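Local coordinates for peptide methionine sulfoxide reductase MsrA (Treponema denticola ATCC 35405, PDB 5FA9), which probably repairs oxidised proteins by reducing both S and R epimers of methionine sulfoxide to methionine, using fused MsrA and MsrB units with thioredoxin as reductant, at residues B[219-224]-B[309-314]; B[204-209]-B[291-296]; B[71-76]-B[122-127]; B[4-9]-B[97-102]. The protein carries 2 engineered substitutions. All blocks are in the same frame, centred on the assembly; numbering follows the deposited sequence.

Contact 1 of 4, residues B[219-224]-B[309-314]; sequences LFSSLN and PYVKPT
Leu223 lies against the backbone carbonyls of Tyr310 and Val311 and reaches Pro313. Its CB lies 3.8 Å from Tyr310 O and 4.0 Å from Val311 O. Beyond it, CG stands anti to the backbone N (chi1 -174°) and the two branches part, with CD2 meeting the Pro313 ring tip to tip, 3.6 Å from CD and 3.8 Å from CG. Leu223 is solvent-exposed and also borders a bound DTT molecule.

The polar link lies two residues earlier, at Ser221, where OG donates to Tyr310 O at 2.7 Å. The donor sits above the carbonyl plane, 54° out of it. The same Ser221 OG accepts from Leu223 N at 3.2 Å, which makes an ST turn at the end of strand 218-221, one of the two outermost strands of a three-stranded antiparallel sheet in the MsrB half. Val311 CG1 lies against a second hydroxyl, 3.7 Å from Ser222 OG, an atom that is hydrogen-bonded to Gly208 N. On the MsrA side, Tyr310 and Pro313 touch Gln66 of helix 65-74. The hydroxyl of Tyr310 is hydrogen-bonded to Tyr163 OH.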
loop_
_atom_site.group_PDB
_atom_site.type_symbol
_atom_site.label_atom_id
_atom_site.label_comp_id
_atom_site.label_asym_id
_atom_site.label_seq_id
_atom_site.Cartn_x
_atom_site.Cartn_y
_atom_site.Cartn_z
ATOM N N LEU B 219 26.253 2.687 -1.448
ATOM C CA LEU B 219 25.351 2.491 -2.578
ATOM C C LEU B 219 24.358 1.359 -2.335
ATOM O O LEU B 219 23.186 1.463 -2.698
ATOM C CB LEU B 219 26.148 2.213 -3.854
ATOM C CG LEU B 219 27.126 3.300 -4.299
ATOM C CD1 LEU B 219 27.926 2.833 -5.503
ATOM C CD2 LEU B 219 26.385 4.590 -4.608
ATOM N N PHE B 220 24.827 0.275 -1.724
ATOM C CA PHE B 220 23.977 -0.885 -1.485
ATOM C C PHE B 220 24.228 -1.518 -0.120
ATOM O O PHE B 220 25.309 -1.381 0.454
ATOM C CB PHE B 220 24.181 -1.928 -2.586
ATOM C CG PHE B 220 23.827 -1.435 -3.960
ATOM C CD1 PHE B 220 22.516 -1.473 -4.408
ATOM C CD2 PHE B 220 24.803 -0.933 -4.805
ATOM C CE1 PHE B 220 22.186 -1.018 -5.670
ATOM C CE2 PHE B 220 24.480 -0.476 -6.068
ATOM C CZ PHE B 220 23.170 -0.519 -6.502
ATOM N N SER B 221 23.213 -2.206 0.393
ATOM C CA SER B 221 23.320 -2.923 1.657
ATOM C C SER B 221 23.319 -4.432 1.435
ATOM O O SER B 221 22.694 -4.928 0.497
ATOM C CB SER B 221 22.176 -2.532 2.596
ATOM O OG SER B 221 22.181 -3.330 3.766
ATOM N N SER B 222 24.022 -5.156 2.300
ATOM C CA SER B 222 24.073 -6.613 2.224
ATOM C C SER B 222 22.695 -7.230 2.441
ATOM O O SER B 222 22.435 -8.356 2.016
ATOM C CB SER B 222 25.060 -7.169 3.252
ATOM O OG SER B 222 24.692 -6.792 4.568
ATOM N N LEU B 223 21.818 -6.485 3.105
ATOM C CA LEU B 223 20.467 -6.953 3.396
ATOM C C LEU B 223 19.634 -7.085 2.125
ATOM O O LEU B 223 18.688 -7.870 2.069
ATOM C CB LEU B 223 19.776 -5.999 4.374
ATOM C CG LEU B 223 18.395 -6.402 4.894
ATOM C CD1 LEU B 223 18.463 -7.709 5.672
ATOM C CD2 LEU B 223 17.793 -5.295 5.744
ATOM N N ASN B 224 20.001 -6.323 1.101
ATOM C CA ASN B 224 19.255 -6.314 -0.151
ATOM C C ASN B 224 19.929 -7.148 -1.233
ATOM O O ASN B 224 19.468 -7.193 -2.373
ATOM C CB ASN B 224 19.077 -4.877 -0.638
ATOM C CG ASN B 224 18.412 -3.992 0.396
ATOM O OD1 ASN B 224 17.347 -4.320 0.916
ATOM N ND2 ASN B 224 19.044 -2.866 0.706
ATOM N N PRO B 309 21.579 0.994 10.448
ATOM C CA PRO B 309 20.235 0.403 10.354
ATOM C C PRO B 309 19.894 -0.191 8.987
ATOM O O PRO B 309 18.996 -1.028 8.902
ATOM C CB PRO B 309 19.314 1.588 10.662
ATOM C CG PRO B 309 20.141 2.501 11.482
ATOM C CD PRO B 309 21.511 2.400 10.890
ATOM N N TYR B 310 20.591 0.230 7.936
ATOM C CA TYR B 310 20.341 -0.309 6.603
ATOM C C TYR B 310 20.854 -1.742 6.488
ATOM O O TYR B 310 20.411 -2.502 5.628
ATOM C CB TYR B 310 20.983 0.574 5.532
ATOM C CG TYR B 310 20.384 1.961 5.454
ATOM C CD1 TYR B 310 19.100 2.156 4.961
ATOM C CD2 TYR B 310 21.101 3.073 5.873
ATOM C CE1 TYR B 310 18.547 3.420 4.890
ATOM C CE2 TYR B 310 20.556 4.343 5.804
ATOM C CZ TYR B 310 19.280 4.510 5.311
ATOM O OH TYR B 310 18.734 5.772 5.243
ATOM N N VAL B 311 21.788 -2.103 7.362
ATOM C CA VAL B 311 22.305 -3.465 7.413
ATOM C C VAL B 311 21.505 -4.294 8.411
ATOM O O VAL B 311 21.092 -5.415 8.114
ATOM C CB VAL B 311 23.794 -3.496 7.800
ATOM C CG1 VAL B 311 24.319 -4.924 7.777
ATOM C CG2 VAL B 311 24.602 -2.613 6.865
ATOM N N LYS B 312 21.293 -3.733 9.597
ATOM C CA LYS B 312 20.529 -4.405 10.642
ATOM C C LYS B 312 19.378 -3.529 11.130
ATOM O O LYS B 312 19.526 -2.795 12.107
ATOM C CB LYS B 312 21.435 -4.775 11.818
ATOM C CG LYS B 312 22.498 -5.810 11.495
ATOM C CD LYS B 312 23.333 -6.128 12.725
ATOM C CE LYS B 312 24.399 -7.167 12.420
ATOM N NZ LYS B 312 23.817 -8.532 12.302
ATOM N N PRO B 313 18.228 -3.605 10.444
ATOM C CA PRO B 313 17.028 -2.823 10.775
ATOM C C PRO B 313 16.515 -3.090 12.188
ATOM O O PRO B 313 15.894 -2.216 12.791
ATOM C CB PRO B 313 16.005 -3.284 9.729
ATOM C CG PRO B 313 16.518 -4.589 9.226
ATOM C CD PRO B 313 18.007 -4.484 9.283
ATOM N N THR B 314 16.774 -4.288 12.702
ATOM C CA THR B 314 16.372 -4.645 14.057
ATOM C C THR B 314 17.591 -4.989 14.905
ATOM O O THR B 314 17.486 -5.711 15.897
ATOM C CB THR B 314 15.393 -5.835 14.065
ATOM O OG1 THR B 314 16.004 -6.964 13.427
ATOM C CG2 THR B 314 14.110 -5.475 13.330
#

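Contact 2 of 4, residues B[204-209]-B[291-296]; sequences FDAEGI and LRFIPY
Phe204 points its ring edge at the face of Phe293, a T-shaped pair with centroids 4.8 Å apart and planes at 77°. CE2 of Phe204 does the touching: it stands 3.4 Å above the Phe293 plane, over the ring centre. With CG anti to the backbone N (chi1 177°), the Phe293 ring ends nearer to segment 204-209 than its CB direction suggests, and its rim atom CZ also meets Ala206 CB at 3.7 Å.

Among the backbone hydrogen bonds, Ile294 N donates to Ile209 O at 2.9 Å and Ile209 N returns a bond to Ile294 O at 3.1 Å, as in an antiparallel hydrogen-bonded pair. A third, from Tyr296 N to Glu207 O at 2.9 Å, carries the pairing past the last strand residue.

CA-H...O contacts supplement these bonds, with Gly208 CA 3.2 Å from Ile294 O. At the phi of Gly208 (158°) a CB would jam against the preceding carbonyl O and run into Ile294 O.

Apolar packing on the other face runs Ile209 alongside Ile294, CG1 of Ile209 4.1 Å from CB of Ile294, near Met299. This is the pairing of strands 208-212 and 291-295 in the small three-stranded antiparallel sheet of the MsrB (SelR) domain.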
loop_
_atom_site.group_PDB
_atom_site.type_symbol
_atom_site.label_atom_id
_atom_site.label_comp_id
_atom_site.label_asym_id
_atom_site.label_seq_id
_atom_site.Cartn_x
_atom_site.Cartn_y
_atom_site.Cartn_z
ATOM N N PHE B 204 28.898 -13.875 -2.288
ATOM C CA PHE B 204 29.309 -13.162 -1.085
ATOM C C PHE B 204 28.079 -12.693 -0.304
ATOM O O PHE B 204 27.158 -12.112 -0.883
ATOM C CB PHE B 204 30.201 -11.977 -1.468
ATOM C CG PHE B 204 30.945 -11.370 -0.317
ATOM C CD1 PHE B 204 32.159 -11.896 0.095
ATOM C CD2 PHE B 204 30.444 -10.262 0.342
ATOM C CE1 PHE B 204 32.851 -11.335 1.150
ATOM C CE2 PHE B 204 31.131 -9.695 1.397
ATOM C CZ PHE B 204 32.336 -10.232 1.802
ATOM N N ASP B 205 28.062 -12.941 1.004
ATOM C CA ASP B 205 26.858 -12.706 1.797
ATOM C C ASP B 205 27.188 -12.142 3.187
ATOM O O ASP B 205 26.349 -12.164 4.091
ATOM C CB ASP B 205 26.043 -13.999 1.922
ATOM C CG ASP B 205 24.633 -13.758 2.443
ATOM O OD1 ASP B 205 24.037 -12.718 2.094
ATOM O OD2 ASP B 205 24.123 -14.612 3.202
ATOM N N ALA B 206 28.382 -11.627 3.375
ATOM C CA ALA B 206 28.745 -11.059 4.647
ATOM C C ALA B 206 27.950 -9.798 4.913
ATOM O O ALA B 206 27.495 -9.171 4.009
ATOM C CB ALA B 206 30.239 -10.796 4.708
ATOM N N GLU B 207 27.758 -9.461 6.172
ATOM C CA GLU B 207 26.982 -8.284 6.547
ATOM C C GLU B 207 27.820 -7.017 6.474
ATOM O O GLU B 207 28.949 -6.973 6.964
ATOM C CB GLU B 207 26.401 -8.444 7.952
ATOM C CG GLU B 207 25.400 -9.575 8.085
ATOM C CD GLU B 207 24.799 -9.654 9.473
ATOM O OE1 GLU B 207 23.643 -9.213 9.647
ATOM O OE2 GLU B 207 25.483 -10.154 10.391
ATOM N N GLY B 208 27.255 -5.985 5.858
ATOM C CA GLY B 208 27.943 -4.721 5.685
ATOM C C GLY B 208 27.350 -3.933 4.535
ATOM O O GLY B 208 26.300 -4.291 4.004
ATOM N N ILE B 209 28.021 -2.854 4.150
ATOM C CA ILE B 209 27.553 -2.027 3.046
ATOM C C ILE B 209 28.515 -2.077 1.865
ATOM O O ILE B 209 29.708 -2.336 2.029
ATOM C CB ILE B 209 27.366 -0.558 3.475
ATOM C CG1 ILE B 209 28.673 0.009 4.033
ATOM C CG2 ILE B 209 26.255 -0.441 4.500
ATOM C CD1 ILE B 209 28.606 1.485 4.364
ATOM N N LEU B 291 32.488 -1.566 -6.662
ATOM C CA LEU B 291 32.110 -1.521 -5.253
ATOM C C LEU B 291 33.264 -1.840 -4.306
ATOM O O LEU B 291 34.180 -2.588 -4.646
ATOM C CB LEU B 291 30.953 -2.490 -4.989
ATOM C CG LEU B 291 29.705 -2.312 -5.853
ATOM C CD1 LEU B 291 28.692 -3.412 -5.563
ATOM C CD2 LEU B 291 29.090 -0.937 -5.635
ATOM N N ARG B 292 33.204 -1.252 -3.116
ATOM C CA ARG B 292 34.106 -1.593 -2.023
ATOM C C ARG B 292 33.296 -2.029 -0.805
ATOM O O ARG B 292 32.520 -1.246 -0.260
ATOM C CB ARG B 292 35.003 -0.405 -1.671
ATOM C CG ARG B 292 35.938 -0.661 -0.502
ATOM C CD ARG B 292 36.848 0.535 -0.260
ATOM N NE ARG B 292 37.232 0.661 1.143
ATOM C CZ ARG B 292 36.803 1.627 1.949
ATOM N NH1 ARG B 292 35.974 2.553 1.489
ATOM N NH2 ARG B 292 37.202 1.669 3.212
ATOM N N PHE B 293 33.480 -3.275 -0.380
ATOM C CA PHE B 293 32.709 -3.813 0.735
ATOM C C PHE B 293 33.275 -3.397 2.087
ATOM O O PHE B 293 34.483 -3.466 2.320
ATOM C CB PHE B 293 32.637 -5.339 0.654
ATOM C CG PHE B 293 31.912 -5.971 1.809
ATOM C CD1 PHE B 293 30.531 -5.913 1.890
ATOM C CD2 PHE B 293 32.610 -6.629 2.809
ATOM C CE1 PHE B 293 29.858 -6.494 2.950
ATOM C CE2 PHE B 293 31.944 -7.212 3.871
ATOM C CZ PHE B 293 30.566 -7.144 3.941
ATOM N N ILE B 294 32.386 -2.966 2.975
ATOM C CA ILE B 294 32.765 -2.568 4.323
ATOM C C ILE B 294 31.961 -3.353 5.352
ATOM O O ILE B 294 30.757 -3.142 5.491
ATOM C CB ILE B 294 32.554 -1.060 4.548
ATOM C CG1 ILE B 294 33.314 -0.257 3.489
ATOM C CG2 ILE B 294 32.985 -0.663 5.952
ATOM C CD1 ILE B 294 33.315 1.228 3.731
ATOM N N PRO B 295 32.629 -4.269 6.074
ATOM C CA PRO B 295 31.988 -5.126 7.079
ATOM C C PRO B 295 31.242 -4.323 8.141
ATOM O O PRO B 295 31.670 -3.223 8.488
ATOM C CB PRO B 295 33.167 -5.882 7.699
ATOM C CG PRO B 295 34.223 -5.861 6.650
ATOM C CD PRO B 295 34.071 -4.541 5.958
ATOM N N TYR B 296 30.139 -4.876 8.638
ATOM C CA TYR B 296 29.316 -4.215 9.648
ATOM C C TYR B 296 30.121 -3.846 10.892
ATOM O O TYR B 296 29.933 -2.776 11.470
ATOM C CB TYR B 296 28.135 -5.110 10.033
ATOM C CG TYR B 296 27.181 -4.488 11.028
ATOM C CD1 TYR B 296 26.189 -3.611 10.611
ATOM C CD2 TYR B 296 27.265 -4.786 12.383
ATOM C CE1 TYR B 296 25.312 -3.042 11.515
ATOM C CE2 TYR B 296 26.393 -4.222 13.295
ATOM C CZ TYR B 296 25.418 -3.351 12.855
ATOM O OH TYR B 296 24.545 -2.785 13.756
#

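Contact 3 of 4, residues B[71-76]-B[122-127]; sequences HYFRII and IVVEVE
Val124 sends its two methyls to different partners at and just beyond the C-terminal end of helix 65-74, CG1 to Tyr72 and CG2 to Ile76 and Phe73. The contact belongs to the MsrA alpha/beta fold, in which helices pack on a mixed beta-sheet; here the segment leading into an outermost strand, 125-128, meets the helix end. No hydrogen bond crosses between the two segments, and the contact is van der Waals packing, mostly of carbon.

The valine rotamer sets which methyl goes where: chi1 of 178° puts CG1 anti to the backbone N, on the Tyr72 side, and leaves CG2 anti to the carbonyl carbon, facing Ile76 and Phe73. Tyr72 and Val124 approach tip to tip. CG1 sits at the edge of the tyrosine ring, near its plane, 4.1 Å from CE2 and 3.8 Å from OH. Ile76, just beyond the helix, holds CG1 in the crowded position between its backbone N and carbonyl carbon (chi1 69°), and its tip CD1 comes 4.0 Å from Val124 CG2, the two side chains crossing obliquely.

Phe73 brings the end of its ring nearer to segment 122-127 than its CB direction suggests. The side chains of Phe73 and Ile122 cross at about a right angle, with Phe73 CE2 4.1 Å from Ile122 CD1. Met114 of helix 104-115 touches both residues, while Ile96 of the neighbouring strand 95-98 packs against Tyr72 and Val124. The hydroxyl of Tyr72 does more than meet a methyl: this buried OH is also hydrogen-bonded to the backbone O of Ala8.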
loop_
_atom_site.group_PDB
_atom_site.type_symbol
_atom_site.label_atom_id
_atom_site.label_comp_id
_atom_site.label_asym_id
_atom_site.label_seq_id
_atom_site.Cartn_x
_atom_site.Cartn_y
_atom_site.Cartn_z
ATOM N N HIS B 71 14.902 10.523 7.620
ATOM C CA HIS B 71 14.368 11.816 7.203
ATOM C C HIS B 71 13.577 12.461 8.332
ATOM O O HIS B 71 13.670 13.668 8.560
ATOM C CB HIS B 71 13.476 11.670 5.966
ATOM C CG HIS B 71 14.232 11.457 4.692
ATOM N ND1 HIS B 71 14.974 12.451 4.091
ATOM C CD2 HIS B 71 14.348 10.368 3.896
ATOM C CE1 HIS B 71 15.521 11.981 2.985
ATOM N NE2 HIS B 71 15.158 10.719 2.843
ATOM N N TYR B 72 12.791 11.646 9.027
ATOM C CA TYR B 72 11.940 12.123 10.110
ATOM C C TYR B 72 12.751 12.765 11.232
ATOM O O TYR B 72 12.447 13.875 11.669
ATOM C CB TYR B 72 11.093 10.973 10.661
ATOM C CG TYR B 72 10.318 11.322 11.911
ATOM C CD1 TYR B 72 9.235 12.190 11.860
ATOM C CD2 TYR B 72 10.661 10.772 13.139
ATOM C CE1 TYR B 72 8.523 12.510 13.000
ATOM C CE2 TYR B 72 9.952 11.083 14.283
ATOM C CZ TYR B 72 8.885 11.954 14.208
ATOM O OH TYR B 72 8.177 12.270 15.345
ATOM N N PHE B 73 13.786 12.067 11.689
ATOM C CA PHE B 73 14.638 12.576 12.759
ATOM C C PHE B 73 15.470 13.769 12.295
ATOM O O PHE B 73 15.939 14.565 13.109
ATOM C CB PHE B 73 15.554 11.471 13.289
ATOM C CG PHE B 73 14.920 10.616 14.351
ATOM C CD1 PHE B 73 14.213 9.474 14.012
ATOM C CD2 PHE B 73 15.030 10.958 15.690
ATOM C CE1 PHE B 73 13.629 8.687 14.989
ATOM C CE2 PHE B 73 14.449 10.175 16.671
ATOM C CZ PHE B 73 13.747 9.039 16.320
ATOM N N ARG B 74 15.648 13.889 10.984
ATOM C CA ARG B 74 16.419 14.986 10.412
ATOM C C ARG B 74 15.683 16.318 10.542
ATOM O O ARG B 74 16.304 17.367 10.722
ATOM C CB ARG B 74 16.730 14.702 8.941
ATOM C CG ARG B 74 17.343 15.872 8.189
ATOM C CD ARG B 74 17.226 15.678 6.689
ATOM N NE ARG B 74 18.112 16.566 5.945
ATOM C CZ ARG B 74 18.234 16.559 4.621
ATOM N NH1 ARG B 74 17.524 15.707 3.894
ATOM N NH2 ARG B 74 19.065 17.401 4.024
ATOM N N ILE B 75 14.356 16.271 10.469
ATOM C CA ILE B 75 13.554 17.489 10.437
ATOM C C ILE B 75 12.878 17.811 11.769
ATOM O O ILE B 75 12.068 18.732 11.848
ATOM C CB ILE B 75 12.468 17.410 9.346
ATOM C CG1 ILE B 75 11.474 16.289 9.662
ATOM C CG2 ILE B 75 13.099 17.196 7.979
ATOM C CD1 ILE B 75 10.323 16.203 8.683
ATOM N N ILE B 76 13.204 17.059 12.816
ATOM C CA ILE B 76 12.615 17.317 14.127
ATOM C C ILE B 76 13.661 17.396 15.233
ATOM O O ILE B 76 14.810 16.995 15.051
ATOM C CB ILE B 76 11.593 16.231 14.527
ATOM C CG1 ILE B 76 12.307 14.908 14.810
ATOM C CG2 ILE B 76 10.515 16.073 13.463
ATOM C CD1 ILE B 76 11.469 13.920 15.582
ATOM N N ILE B 122 15.527 10.954 24.217
ATOM C CA ILE B 122 14.561 11.144 23.144
ATOM C C ILE B 122 13.148 10.945 23.682
ATOM O O ILE B 122 12.863 9.946 24.343
ATOM C CB ILE B 122 14.817 10.178 21.970
ATOM C CG1 ILE B 122 16.093 10.575 21.226
ATOM C CG2 ILE B 122 13.637 10.164 21.012
ATOM C CD1 ILE B 122 16.504 9.593 20.153
ATOM N N VAL B 123 12.268 11.902 23.403
ATOM C CA VAL B 123 10.913 11.871 23.939
ATOM C C VAL B 123 9.876 11.569 22.862
ATOM O O VAL B 123 8.673 11.694 23.096
ATOM C CB VAL B 123 10.550 13.201 24.621
ATOM C CG1 VAL B 123 11.422 13.421 25.848
ATOM C CG2 VAL B 123 10.694 14.355 23.642
ATOM N N VAL B 124 10.345 11.178 21.681
ATOM C CA VAL B 124 9.450 10.749 20.615
ATOM C C VAL B 124 8.713 9.488 21.049
ATOM O O VAL B 124 9.338 8.478 21.373
ATOM C CB VAL B 124 10.212 10.474 19.303
ATOM C CG1 VAL B 124 9.253 9.990 18.224
ATOM C CG2 VAL B 124 10.954 11.720 18.847
ATOM N N GLU B 125 7.386 9.548 21.064
ATOM C CA GLU B 125 6.593 8.410 21.511
ATOM C C GLU B 125 6.378 7.407 20.381
ATOM O O GLU B 125 6.144 7.785 19.234
ATOM C CB GLU B 125 5.243 8.876 22.069
ATOM C CG GLU B 125 4.394 9.675 21.094
ATOM C CD GLU B 125 3.072 10.112 21.695
ATOM O OE1 GLU B 125 3.008 10.291 22.930
ATOM O OE2 GLU B 125 2.095 10.274 20.934
ATOM N N VAL B 126 6.475 6.126 20.715
ATOM C CA VAL B 126 6.209 5.067 19.752
ATOM C C VAL B 126 5.005 4.256 20.207
ATOM O O VAL B 126 5.086 3.489 21.167
ATOM C CB VAL B 126 7.423 4.140 19.571
ATOM C CG1 VAL B 126 7.084 3.000 18.625
ATOM C CG2 VAL B 126 8.618 4.929 19.059
ATOM N N GLU B 127 3.886 4.434 19.516
ATOM C CA GLU B 127 2.642 3.772 19.886
ATOM C C GLU B 127 1.961 3.198 18.659
ATOM O O GLU B 127 2.190 3.656 17.539
ATOM C CB GLU B 127 1.692 4.748 20.585
ATOM C CG GLU B 127 2.277 5.478 21.780
ATOM C CD GLU B 127 1.312 6.492 22.365
ATOM O OE1 GLU B 127 0.270 6.757 21.729
ATOM O OE2 GLU B 127 1.594 7.022 23.459
#

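Contact 4 of 4, residues B[4-9]-B[97-102]; sequences EIYLAG and YYVDDS
Tyr6 and Tyr97 exchange both backbone hydrogen bonds. Tyr97 N donates to Tyr6 O at 2.8 Å, almost straight at 175°, and Tyr6 N donates to Tyr97 O at 3.0 Å with a more bent N-H...O angle of 144°. Their side chains leave on the same face of the sheet, CB to CB 3.8 Å apart. Further along that face, Ala8 CB meets the edge of the Tyr97 ring at CE2, also 3.8 Å away. Ile5 brings CD1 to 3.5 Å from Tyr97 O.

Past the tyrosine pair the chains part, and a water takes over: it donates to Glu4 O at 2.7 Å and accepts from Val99 N. This continues the link between strand 2-8, a central strand of the six-stranded mixed sheet of the MsrA fold, and the end of its antiparallel neighbour 95-98. Beside the water bridge, Val99 CG1 touches the Glu4 side chain, 3.4 Å from OE2, and comes to the edge of the Tyr6 ring.

What positions these groups lies one shell out. Tyr6 OH donates to Glu4 OE2 at 3.1 Å, meeting the carboxylate from above its plane. The other oxygen, Glu4 OE1, is hydrogen-bonded to Ile2 N of the second subunit, whose Met1 packs on both Glu4 and Val99, so this end of strand 2-8 lies against the second subunit. The Tyr6 ring also forms an edge-to-face pair with Phe132, and the hydroxyl of Tyr97 is hydrogen-bonded to Glu125 OE2. Beyond Val99, Asp100 OD1 accepts from Ser102 N in an Asx turn.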
loop_
_atom_site.group_PDB
_atom_site.type_symbol
_atom_site.label_atom_id
_atom_site.label_comp_id
_atom_site.label_asym_id
_atom_site.label_seq_id
_atom_site.Cartn_x
_atom_site.Cartn_y
_atom_site.Cartn_z
ATOM N N GLU B 4 2.751 1.614 4.864
ATOM C CA GLU B 4 2.336 2.902 5.399
ATOM C C GLU B 4 2.832 3.124 6.825
ATOM O O GLU B 4 2.868 2.202 7.640
ATOM C CB GLU B 4 0.811 3.040 5.337
ATOM C CG GLU B 4 0.046 2.004 6.139
ATOM C CD GLU B 4 -1.452 2.078 5.903
ATOM O OE1 GLU B 4 -1.893 1.775 4.774
ATOM O OE2 GLU B 4 -2.187 2.442 6.845
ATOM N N ILE B 5 3.222 4.362 7.109
ATOM C CA ILE B 5 3.716 4.748 8.422
ATOM C C ILE B 5 3.160 6.131 8.768
ATOM O O ILE B 5 2.890 6.937 7.877
ATOM C CB ILE B 5 5.266 4.748 8.464
ATOM C CG1 ILE B 5 5.783 4.969 9.889
ATOM C CG2 ILE B 5 5.834 5.780 7.499
ATOM C CD1 ILE B 5 5.479 3.828 10.833
ATOM N N TYR B 6 2.972 6.400 10.057
ATOM C CA TYR B 6 2.388 7.665 10.487
ATOM C C TYR B 6 3.370 8.457 11.345
ATOM O O TYR B 6 3.839 7.972 12.375
ATOM C CB TYR B 6 1.087 7.416 11.254
ATOM C CG TYR B 6 -0.011 6.800 10.411
ATOM C CD1 TYR B 6 0.004 5.447 10.092
ATOM C CD2 TYR B 6 -1.062 7.574 9.934
ATOM C CE1 TYR B 6 -0.995 4.883 9.321
ATOM C CE2 TYR B 6 -2.066 7.017 9.164
ATOM C CZ TYR B 6 -2.027 5.673 8.860
ATOM O OH TYR B 6 -3.026 5.116 8.093
ATOM N N LEU B 7 3.674 9.677 10.915
ATOM C CA LEU B 7 4.692 10.488 11.574
ATOM C C LEU B 7 4.158 11.841 12.039
ATOM O O LEU B 7 3.636 12.623 11.244
ATOM C CB LEU B 7 5.884 10.697 10.637
ATOM C CG LEU B 7 6.565 9.428 10.126
ATOM C CD1 LEU B 7 7.680 9.772 9.155
ATOM C CD2 LEU B 7 7.096 8.598 11.286
ATOM N N ALA B 8 4.296 12.107 13.333
ATOM C CA ALA B 8 3.933 13.401 13.897
ATOM C C ALA B 8 5.188 14.189 14.254
ATOM O O ALA B 8 5.923 13.816 15.167
ATOM C CB ALA B 8 3.047 13.222 15.119
ATOM N N GLY B 9 5.434 15.274 13.526
ATOM C CA GLY B 9 6.617 16.084 13.748
ATOM C C GLY B 9 6.343 17.575 13.711
ATOM O O GLY B 9 7.039 18.324 13.026
ATOM N N TYR B 97 3.765 6.409 14.692
ATOM C CA TYR B 97 2.621 5.526 14.880
ATOM C C TYR B 97 2.542 4.481 13.776
ATOM O O TYR B 97 2.654 4.802 12.592
ATOM C CB TYR B 97 1.329 6.342 14.934
ATOM C CG TYR B 97 1.405 7.519 15.878
ATOM C CD1 TYR B 97 1.297 7.342 17.252
ATOM C CD2 TYR B 97 1.593 8.809 15.398
ATOM C CE1 TYR B 97 1.369 8.416 18.120
ATOM C CE2 TYR B 97 1.667 9.889 16.257
ATOM C CZ TYR B 97 1.554 9.688 17.616
ATOM O OH TYR B 97 1.628 10.761 18.474
ATOM N N TYR B 98 2.340 3.230 14.173
ATOM C CA TYR B 98 2.335 2.124 13.226
ATOM C C TYR B 98 0.970 1.454 13.147
ATOM O O TYR B 98 0.229 1.403 14.129
ATOM C CB TYR B 98 3.400 1.091 13.606
ATOM C CG TYR B 98 3.222 0.500 14.987
ATOM C CD1 TYR B 98 2.433 -0.628 15.186
ATOM C CD2 TYR B 98 3.845 1.066 16.092
ATOM C CE1 TYR B 98 2.266 -1.171 16.445
ATOM C CE2 TYR B 98 3.683 0.528 17.357
ATOM C CZ TYR B 98 2.894 -0.590 17.527
ATOM O OH TYR B 98 2.731 -1.129 18.783
ATOM N N VAL B 99 0.649 0.937 11.968
ATOM C CA VAL B 99 -0.554 0.145 11.773
ATOM C C VAL B 99 -0.134 -1.287 11.454
ATOM O O VAL B 99 -0.937 -2.220 11.501
ATOM C CB VAL B 99 -1.429 0.724 10.641
ATOM C CG1 VAL B 99 -0.742 0.542 9.299
ATOM C CG2 VAL B 99 -2.801 0.082 10.632
ATOM N N ASP B 100 1.150 -1.447 11.151
ATOM C CA ASP B 100 1.723 -2.742 10.815
ATOM C C ASP B 100 2.645 -3.203 11.941
ATOM O O ASP B 100 3.694 -2.604 12.176
ATOM C CB ASP B 100 2.483 -2.659 9.487
ATOM C CG ASP B 100 2.871 -4.022 8.941
ATOM O OD1 ASP B 100 2.702 -5.032 9.655
ATOM O OD2 ASP B 100 3.350 -4.079 7.789
ATOM N N ASP B 101 2.250 -4.266 12.634
ATOM C CA ASP B 101 2.983 -4.743 13.805
ATOM C C ASP B 101 4.369 -5.284 13.460
ATOM O O ASP B 101 5.203 -5.475 14.344
ATOM C CB ASP B 101 2.177 -5.822 14.533
ATOM C CG ASP B 101 0.879 -5.292 15.107
ATOM O OD1 ASP B 101 0.842 -4.106 15.501
ATOM O OD2 ASP B 101 -0.104 -6.060 15.166
ATOM N N SER B 102 4.611 -5.536 12.178
ATOM C CA SER B 102 5.915 -6.017 11.731
ATOM C C SER B 102 6.968 -4.912 11.791
ATOM O O SER B 102 8.165 -5.180 11.702
ATOM C CB SER B 102 5.822 -6.578 10.310
ATOM O OG SER B 102 5.537 -5.555 9.372
HETATM O O HOH W 1 2.551 0.793 9.874
#

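How the contacts relate
The four contacts fall into two pairs. Contacts 1 and 2, with centres 10 Å apart, share the three-stranded sheet of the MsrB half and touch through the Lys312 NZ to Glu207 OE1 salt bridge at 2.7 Å. Contacts 3 and 4, with centres 12 Å apart, are joined through the neighbouring strands 125-128 and 95-98 of the MsrA sheet. Contact 1 comes nearest to the other half, its closest atoms about 6 Å from those of contacts 3 and 4; contact 2 stays about 16 Å away. The side chains of Ile76 and Ala8 are each about 10 Å from that of Ser11, the predicted active-site position, changed in this structure, and about 14 Å and 12 Å from the bound dithiane diol.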